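Local atomic coordinates of probable chemoreceptor (Methyl-accepting chemotaxis) transmembrane protein (Rhizobium meliloti, PDB entry 6D8V), a protein that probably steers bacterial chemotaxis as a transmembrane chemoreceptor whose sensory domain binds quaternary ammonium compounds such as 1,1-dimethyl-prolinium. Residues E235-T238 with P244-R247; K223-L226 with P231-I234; P101-S104 with N110-L113; R34-V39 with K59-Q64. All blocks are in the same frame, centred on the assembly; numbering follows the deposited sequence.

Contact 1: residues E235-T238 with P244-R247; sequences ENLT and PFDR
Phe245 and Leu237 face each other as a hydrogen-bonded antiparallel pair, with both side chains on the same face of the sheet. From CB the phenyl group turns between the backbone N and the carbonyl carbon (chi1 55°), which brings its CD2-CE2 edge alongside Leu237. Phe245 CD2 comes to 3.4 Å from Leu237 O, and CE2 runs on past the same oxygen. Leu237 CG lies in the ring plane at this same edge, so the leucine meets the rim and not a face. Beyond, the ring packs on Asp266 and Pro268 of strand 259-268. Losing the ring to an alanine here would probably leave Leu237 without its aromatic neighbour and open a gap toward Pro268.

The backbones are tied by Leu237 N to Phe245 O (3.0 Å) and by Phe245 N to Leu237 O (3.2 Å). Where the chain turns a corner at Asn236, a side chain takes over: Asp246 OD1 accepts Asn236 N at 3.1 Å, nearly straight (168°), and also forms a salt bridge with Arg269. The pattern is that of a beta hairpin, strands 232-239 and 243-254, at the edge of a four-stranded antiparallel sheet.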
# COMPACT_ATOMS: atom_id res chain seq x y z
N GLU A 235 -18.68 10.09 18.79
CA GLU A 235 -19.69 11.14 18.82
C GLU A 235 -19.11 12.45 19.33
O GLU A 235 -18.36 12.47 20.31
CB GLU A 235 -20.87 10.73 19.70
CG GLU A 235 -21.71 9.59 19.14
CD GLU A 235 -22.93 9.28 19.99
OE1 GLU A 235 -22.89 9.55 21.21
OE2 GLU A 235 -23.92 8.79 19.43
N ASN A 236 -19.44 13.51 18.63
CA ASN A 236 -19.04 14.81 19.04
C ASN A 236 -17.60 15.06 19.31
O ASN A 236 -17.20 15.05 20.45
CB ASN A 236 -19.87 15.34 20.17
CG ASN A 236 -20.21 16.77 19.94
OD1 ASN A 236 -19.54 17.46 19.20
ND2 ASN A 236 -21.26 17.21 20.53
N LEU A 237 -16.81 15.19 18.26
CA LEU A 237 -15.44 15.60 18.46
C LEU A 237 -15.23 16.83 17.66
O LEU A 237 -15.97 17.08 16.73
CB LEU A 237 -14.45 14.54 18.07
CG LEU A 237 -14.77 13.52 17.02
CD1 LEU A 237 -14.02 13.94 15.81
CD2 LEU A 237 -14.16 12.25 17.51
N THR A 238 -14.26 17.64 18.10
CA THR A 238 -14.08 19.01 17.62
C THR A 238 -12.73 19.36 17.10
O THR A 238 -11.76 19.18 17.77
CB THR A 238 -14.32 19.95 18.77
OG1 THR A 238 -13.98 19.25 19.96
CG2 THR A 238 -15.75 20.30 18.82
N PRO A 244 -18.58 21.09 14.94
CA PRO A 244 -18.18 19.80 15.47
C PRO A 244 -18.91 18.76 14.70
O PRO A 244 -19.86 19.03 14.01
CB PRO A 244 -18.63 19.86 16.92
CG PRO A 244 -19.63 20.95 17.00
CD PRO A 244 -19.93 21.37 15.61
N PHE A 245 -18.39 17.55 14.75
CA PHE A 245 -18.86 16.53 13.87
C PHE A 245 -18.70 15.19 14.48
O PHE A 245 -18.19 15.05 15.57
CB PHE A 245 -18.15 16.58 12.54
CG PHE A 245 -16.67 16.51 12.64
CD1 PHE A 245 -15.91 17.14 11.72
CD2 PHE A 245 -16.06 15.80 13.62
CE1 PHE A 245 -14.55 17.08 11.81
CE2 PHE A 245 -14.72 15.72 13.71
CZ PHE A 245 -13.96 16.36 12.81
N ASP A 246 -19.17 14.21 13.75
CA ASP A 246 -19.06 12.83 14.18
C ASP A 246 -18.04 12.10 13.31
O ASP A 246 -17.91 12.37 12.12
CB ASP A 246 -20.42 12.12 14.08
CG ASP A 246 -21.48 12.74 14.97
OD1 ASP A 246 -21.27 12.80 16.20
OD2 ASP A 246 -22.52 13.16 14.43
N ARG A 247 -17.33 11.15 13.92
CA ARG A 247 -16.36 10.33 13.21
C ARG A 247 -16.88 8.90 13.20
O ARG A 247 -17.00 8.27 14.25
CB ARG A 247 -14.98 10.40 13.87
CG ARG A 247 -13.91 9.60 13.16
CD ARG A 247 -12.92 10.50 12.42
NE ARG A 247 -11.94 11.10 13.33
CZ ARG A 247 -11.24 12.19 13.05
NH1 ARG A 247 -11.41 12.82 11.90
NH2 ARG A 247 -10.37 12.66 13.94

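Contact 2: residues K223-L226 with P231-I234; sequences KDAL and PRMI
Arg232 sends CG anti to its carbonyl carbon (chi1 -65°) and then bends at chi2 (-63°) and again at chi3, a bent course that lays its carbon chain against Ala225 and brings NH2 to Asp224 of the helix. The setting is a helix-to-strand connection: helix 219-228 ends, a short turn follows, and the chain returns as strand 232-239, the outermost strand of a four-stranded antiparallel sheet, so the last turns of the helix lie beside the first strand residue.

The arginine works here mainly through its carbon chain. Arg232 CG touches Ala225 CB at 3.7 Å, and Arg232 CB stands 4.1 Å from the same methyl. Both Ala225 and Arg232 also touch Val249 of strand 243-254, the next strand of the sheet. Further out the guanidinium comes up to the helix backbone, with Ala225 CA over one face.

No hydrogen bond crosses between 223-226 and 231-234. The opposite charges are near but not joined, Asp224 OD2 lying 4.9 Å from Arg232 NH2, and their attraction is probably modest. Replacing Arg232 by an alanine would probably uncover the Ala225 methyl on this side and leave the Asp224 carboxylate without its neighbouring positive charge. At the far end of the side chain, Asp224 CB meets the guanidinium at its edge, in plane, 3.4 Å from Arg232 NH2.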
# COMPACT_ATOMS: atom_id res chain seq x y z
N LYS A 223 -9.51 1.30 18.16
CA LYS A 223 -8.91 0.02 18.54
C LYS A 223 -9.96 -1.09 18.64
O LYS A 223 -9.68 -2.24 18.27
CB LYS A 223 -8.16 0.17 19.86
CG LYS A 223 -7.03 1.21 19.81
CD LYS A 223 -6.12 0.99 18.60
CE LYS A 223 -5.10 2.12 18.42
NZ LYS A 223 -4.32 1.97 17.15
N ASP A 224 -11.16 -0.76 19.13
CA ASP A 224 -12.22 -1.76 19.23
C ASP A 224 -12.84 -2.08 17.88
O ASP A 224 -13.13 -3.25 17.59
CB ASP A 224 -13.29 -1.29 20.21
CG ASP A 224 -12.76 -1.18 21.62
OD1 ASP A 224 -11.79 -1.89 21.93
OD2 ASP A 224 -13.31 -0.38 22.41
N ALA A 225 -13.06 -1.07 17.04
CA ALA A 225 -13.49 -1.34 15.67
C ALA A 225 -12.48 -2.23 14.96
O ALA A 225 -12.86 -3.20 14.27
CB ALA A 225 -13.68 -0.03 14.90
N LEU A 226 -11.19 -1.95 15.13
CA LEU A 226 -10.15 -2.78 14.54
C LEU A 226 -10.22 -4.23 15.00
O LEU A 226 -9.82 -5.13 14.27
CB LEU A 226 -8.77 -2.19 14.87
CG LEU A 226 -8.06 -1.45 13.73
CD1 LEU A 226 -6.73 -0.89 14.21
CD2 LEU A 226 -7.86 -2.36 12.52
N PRO A 231 -18.33 -1.63 12.56
CA PRO A 231 -18.23 -0.17 12.59
C PRO A 231 -18.42 0.39 13.98
O PRO A 231 -19.14 -0.17 14.81
CB PRO A 231 -19.35 0.27 11.65
CG PRO A 231 -19.54 -0.91 10.73
CD PRO A 231 -19.36 -2.09 11.62
N ARG A 232 -17.76 1.52 14.23
CA ARG A 232 -17.98 2.32 15.42
C ARG A 232 -18.24 3.76 15.01
O ARG A 232 -17.95 4.16 13.88
CB ARG A 232 -16.80 2.22 16.40
CG ARG A 232 -16.57 0.83 16.97
CD ARG A 232 -17.77 0.37 17.81
NE ARG A 232 -18.09 -1.04 17.58
CZ ARG A 232 -17.35 -2.06 18.02
NH1 ARG A 232 -17.72 -3.31 17.74
NH2 ARG A 232 -16.25 -1.84 18.71
N MET A 233 -18.79 4.54 15.94
CA MET A 233 -19.02 5.96 15.73
C MET A 233 -18.52 6.73 16.94
O MET A 233 -18.95 6.48 18.07
CB MET A 233 -20.50 6.27 15.50
CG MET A 233 -20.75 7.65 14.88
SD MET A 233 -22.48 8.13 15.06
CE MET A 233 -22.69 9.29 13.71
N ILE A 234 -17.60 7.66 16.70
CA ILE A 234 -17.11 8.58 17.71
C ILE A 234 -18.01 9.81 17.67
O ILE A 234 -18.13 10.47 16.63
CB ILE A 234 -15.65 8.95 17.45
CG1 ILE A 234 -14.87 7.67 17.11
CG2 ILE A 234 -15.04 9.62 18.66
CD1 ILE A 234 -13.45 7.89 16.70

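Contact 3: residues P101-S104 with N110-L113; sequences PYWS and NIQL. With PBE (1,1-dimethyl-prolinium), chain C.
Trp103 lays its six-membered ring over Leu113, whose CG sits 4.1 Å from the ring centroid and 12° off the normal, a CH-pi contact over the face of that ring. Ile111 CG2 approaches Trp103 CE3 obliquely, the two side chains crossing at about a right angle. The indole is held in turn by its NE1, which donates to Ile55 O of helix 51-58.

Trp103 and Leu113 form a non-hydrogen-bonded pair; the next pair, Ser104 and Gln112, carries the backbone bonds, Ser104 N to Gln112 O at 3.1 Å and Gln112 N to Ser104 O at 2.9 Å. Their side chains lie on the other face, Ser104 OG 3.6 Å from Gln112 CG, and Gln112 NE2 turns to Ser114 OG.

Tyr102, with CG anti to the backbone N (chi1 -178°), swings its ring between Ser104 and the ligand. Ser104 CB covers one face; over the centre of the opposite face, 3.5 Å above the plane, hangs methyl CE of the 1,1-dimethyl-prolinium. The other methyl, CF, reaches 3.2 Å from Tyr102 OH. An aromatic face against a quaternary ammonium group is consistent with a cation-pi interaction. With Trp72, Phe116, Trp124 and Tyr140 also lining the site, this is the aromatic pocket of a Cache-type sensor module.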
# COMPACT_ATOMS: atom_id res chain seq x y z
N PRO A 101 16.08 -4.07 -8.82
CA PRO A 101 15.48 -3.15 -9.79
C PRO A 101 14.23 -2.49 -9.23
O PRO A 101 13.50 -3.06 -8.43
CB PRO A 101 15.11 -4.07 -10.97
CG PRO A 101 15.61 -5.44 -10.61
CD PRO A 101 15.79 -5.48 -9.13
N TYR A 102 13.99 -1.26 -9.69
CA TYR A 102 12.85 -0.50 -9.18
C TYR A 102 12.38 0.50 -10.23
O TYR A 102 13.07 1.50 -10.48
CB TYR A 102 13.22 0.20 -7.88
CG TYR A 102 12.07 0.97 -7.27
CD1 TYR A 102 10.76 0.57 -7.46
CD2 TYR A 102 12.32 2.09 -6.49
CE1 TYR A 102 9.71 1.28 -6.90
CE2 TYR A 102 11.28 2.80 -5.92
CZ TYR A 102 9.98 2.39 -6.13
OH TYR A 102 8.95 3.10 -5.56
N TRP A 103 11.21 0.25 -10.81
CA TRP A 103 10.53 1.24 -11.63
C TRP A 103 9.58 2.06 -10.76
O TRP A 103 8.80 1.49 -9.99
CB TRP A 103 9.75 0.57 -12.76
CG TRP A 103 10.61 -0.06 -13.81
CD1 TRP A 103 10.92 -1.39 -13.93
CD2 TRP A 103 11.27 0.60 -14.90
NE1 TRP A 103 11.73 -1.59 -15.03
CE2 TRP A 103 11.96 -0.38 -15.63
CE3 TRP A 103 11.34 1.94 -15.32
CZ2 TRP A 103 12.71 -0.07 -16.76
CZ3 TRP A 103 12.09 2.24 -16.44
CH2 TRP A 103 12.76 1.24 -17.15
N SER A 104 9.66 3.38 -10.88
CA SER A 104 8.87 4.28 -10.05
C SER A 104 8.53 5.52 -10.87
O SER A 104 9.05 5.73 -11.97
CB SER A 104 9.62 4.67 -8.78
OG SER A 104 10.84 5.32 -9.10
N ASN A 110 6.69 10.67 -14.85
CA ASN A 110 7.32 9.75 -15.79
C ASN A 110 7.97 8.61 -15.03
O ASN A 110 8.07 8.63 -13.80
CB ASN A 110 8.35 10.49 -16.67
CG ASN A 110 7.70 11.19 -17.87
OD1 ASN A 110 7.32 12.36 -17.79
ND2 ASN A 110 7.58 10.47 -18.98
N ILE A 111 8.40 7.58 -15.75
CA ILE A 111 8.90 6.35 -15.15
C ILE A 111 10.42 6.33 -15.21
O ILE A 111 11.01 6.63 -16.26
CB ILE A 111 8.33 5.10 -15.84
CG1 ILE A 111 6.81 5.23 -15.99
CG2 ILE A 111 8.68 3.85 -15.04
CD1 ILE A 111 6.37 5.67 -17.40
N GLN A 112 11.05 5.97 -14.10
CA GLN A 112 12.50 5.92 -14.01
C GLN A 112 12.92 4.62 -13.35
O GLN A 112 12.16 4.02 -12.58
CB GLN A 112 13.05 7.09 -13.21
CG GLN A 112 12.46 7.15 -11.81
CD GLN A 112 13.08 8.21 -10.95
OE1 GLN A 112 13.39 9.31 -11.42
NE2 GLN A 112 13.28 7.90 -9.68
N LEU A 113 14.15 4.21 -13.64
CA LEU A 113 14.72 2.99 -13.09
C LEU A 113 15.58 3.36 -11.88
O LEU A 113 16.64 3.96 -12.04
CB LEU A 113 15.55 2.26 -14.14
CG LEU A 113 15.60 0.73 -14.08
CD1 LEU A 113 16.57 0.21 -15.14
CD2 LEU A 113 16.00 0.24 -12.69
N PBE C . 10.71 0.15 -2.63
CD PBE C . 10.23 -1.04 -2.38
CA PBE C . 11.13 0.60 -1.24
CB PBE C . 11.82 -0.70 -0.68
CG PBE C . 11.20 -1.66 -1.22
CE PBE C . 11.86 0.05 -3.56
CF PBE C . 9.66 1.03 -3.18
C PBE C . 12.01 1.75 -1.17
O PBE C . 12.65 1.97 -0.11
OXT PBE C . 12.12 2.55 -2.14

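Contact 4: residues R34-V39 with K59-Q64; sequences RTMSGV and KANLEQ
Met36 is the residue through which helix segment 34-39 meets Asn61 and Ala60. Ahead of it, Arg34 turns away from 59-64 and its side chain touches Tyr156 of strand 149-160, while its carbonyl oxygen, Arg34 O, accepts Gly38 N at 3.0 Å, an ordinary helical bond. Thr35 has its CB directed toward the other segment, but its OG1 is engaged by Ala31 O one turn back in the helix.

Met36 then reaches across to 59-64. Its CG is anti to the backbone N (chi1 -176°), which carries the chain outward from the helix, and bends at chi2 (69°) and chi3 (66°) curl the end so that the whole side chain runs alongside Asn61; the two side chains reach past one another, each toward the other's helix. The closest approach is Met36 CE to Asn61 ND2 at 3.1 Å. The same nitrogen, Asn61 ND2, lies 3.2 Å from Met36 CB, so the amide rests against both ends of the thioether chain. The terminal methyl, Met36 CE, goes on to Ala60 CB at 4.4 Å. The amide nitrogen is not left without a polar partner, since it makes a weak hydrogen bond to Ala32 O of the same long helix. Helix 2-45 is the extended N-terminal helix expected of a Cache-type sensory domain, and here the short helix 60-64 packs beside it, with strand 163-173 touching both partners: Ser168 meets Met36 and Val170 meets Asn61.

Ser37, directed away from 59-64, packs on Tyr156 and Val158 of strand 149-160, and its OG is hydrogen-bonded to Pro157 O.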
# COMPACT_ATOMS: atom_id res chain seq x y z
N ARG A 34 1.08 -10.57 -7.77
CA ARG A 34 1.22 -12.03 -7.73
C ARG A 34 1.54 -12.61 -9.11
O ARG A 34 2.39 -13.50 -9.24
CB ARG A 34 -0.05 -12.68 -7.15
CG ARG A 34 0.02 -14.21 -7.07
CD ARG A 34 -1.12 -14.82 -6.23
NE ARG A 34 -0.90 -16.24 -5.99
CZ ARG A 34 -1.63 -16.99 -5.16
NH1 ARG A 34 -2.64 -16.46 -4.49
NH2 ARG A 34 -1.35 -18.28 -5.02
N THR A 35 0.87 -12.11 -10.15
CA THR A 35 1.22 -12.52 -11.51
C THR A 35 2.68 -12.23 -11.82
O THR A 35 3.40 -13.10 -12.34
CB THR A 35 0.32 -11.81 -12.53
OG1 THR A 35 -1.01 -12.32 -12.44
CG2 THR A 35 0.85 -12.03 -13.94
N MET A 36 3.14 -11.01 -11.51
CA MET A 36 4.53 -10.66 -11.79
C MET A 36 5.49 -11.57 -11.02
O MET A 36 6.48 -12.06 -11.59
CB MET A 36 4.79 -9.20 -11.44
CG MET A 36 6.19 -8.73 -11.79
SD MET A 36 6.44 -8.64 -13.57
CE MET A 36 5.30 -7.32 -13.99
N SER A 37 5.23 -11.80 -9.74
CA SER A 37 6.01 -12.75 -8.97
C SER A 37 6.11 -14.09 -9.69
O SER A 37 7.15 -14.76 -9.63
CB SER A 37 5.40 -12.93 -7.58
OG SER A 37 5.96 -14.06 -6.92
N GLY A 38 5.03 -14.50 -10.36
CA GLY A 38 5.06 -15.77 -11.08
C GLY A 38 5.97 -15.73 -12.29
O GLY A 38 6.84 -16.59 -12.46
N VAL A 39 5.77 -14.74 -13.17
CA VAL A 39 6.56 -14.69 -14.40
C VAL A 39 8.04 -14.49 -14.08
O VAL A 39 8.91 -15.00 -14.80
CB VAL A 39 6.05 -13.61 -15.37
CG1 VAL A 39 4.72 -13.06 -14.91
CG2 VAL A 39 7.08 -12.51 -15.54
N LYS A 59 8.63 -3.56 -15.77
CA LYS A 59 8.00 -2.28 -16.08
C LYS A 59 6.55 -2.45 -16.52
O LYS A 59 5.79 -1.47 -16.50
CB LYS A 59 8.80 -1.55 -17.15
CG LYS A 59 8.37 -0.12 -17.41
CD LYS A 59 9.38 0.60 -18.31
CE LYS A 59 8.90 1.99 -18.69
NZ LYS A 59 9.92 2.71 -19.51
N ALA A 60 6.14 -3.67 -16.89
CA ALA A 60 4.79 -3.89 -17.38
C ALA A 60 3.74 -3.53 -16.34
O ALA A 60 2.65 -3.06 -16.69
CB ALA A 60 4.62 -5.34 -17.82
N ASN A 61 4.06 -3.73 -15.06
CA ASN A 61 3.07 -3.52 -14.00
C ASN A 61 2.70 -2.05 -13.84
O ASN A 61 1.61 -1.75 -13.34
CB ASN A 61 3.59 -4.07 -12.68
CG ASN A 61 3.00 -5.42 -12.34
OD1 ASN A 61 1.87 -5.74 -12.74
ND2 ASN A 61 3.75 -6.22 -11.60
N LEU A 62 3.59 -1.13 -14.24
CA LEU A 62 3.27 0.29 -14.17
C LEU A 62 2.58 0.79 -15.44
O LEU A 62 1.74 1.69 -15.37
CB LEU A 62 4.53 1.10 -13.91
CG LEU A 62 5.07 1.19 -12.49
CD1 LEU A 62 6.26 2.14 -12.43
CD2 LEU A 62 3.99 1.62 -11.50
N GLU A 63 2.93 0.21 -16.59
CA GLU A 63 2.28 0.61 -17.83
C GLU A 63 0.82 0.18 -17.88
O GLU A 63 0.02 0.81 -18.58
CB GLU A 63 3.03 0.03 -19.03
CG GLU A 63 4.39 0.66 -19.32
CD GLU A 63 5.06 0.03 -20.53
OE1 GLU A 63 5.74 -1.01 -20.37
OE2 GLU A 63 4.89 0.56 -21.65
N GLN A 64 0.44 -0.88 -17.15
CA GLN A 64 -0.92 -1.40 -17.26
C GLN A 64 -1.84 -0.99 -16.11
O GLN A 64 -3.06 -1.10 -16.24
CB GLN A 64 -0.92 -2.93 -17.35
CG GLN A 64 0.02 -3.53 -18.39
CD GLN A 64 -0.34 -3.17 -19.82
OE1 GLN A 64 -1.52 -3.14 -20.20
NE2 GLN A 64 0.68 -2.91 -20.64

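How the contacts relate
The contacts fall into two groups on opposite sides of the chain's centre. Contacts 1 and 2 share strand 232-239 and join directly, Arg247 O lying at probable hydrogen-bonding distance from Ile234 N; contacts 3 and 4 touch where Leu62 and Lys59 pack on Trp103. Contacts 1 and 3 are hairpins tied by backbone hydrogen bonds, whereas 2 and 4 are side-chain packing with no hydrogen bond across. Contact 4 is the buried one, and the other three are partly buried. Their chemistry follows their place: an aspartate completes the pairing in contact 1, an arginine's carbon chain lies on a helix alanine in contact 2, a methionine lies against an asparagine amide in contact 4, and contact 3 alone reaches the ligand.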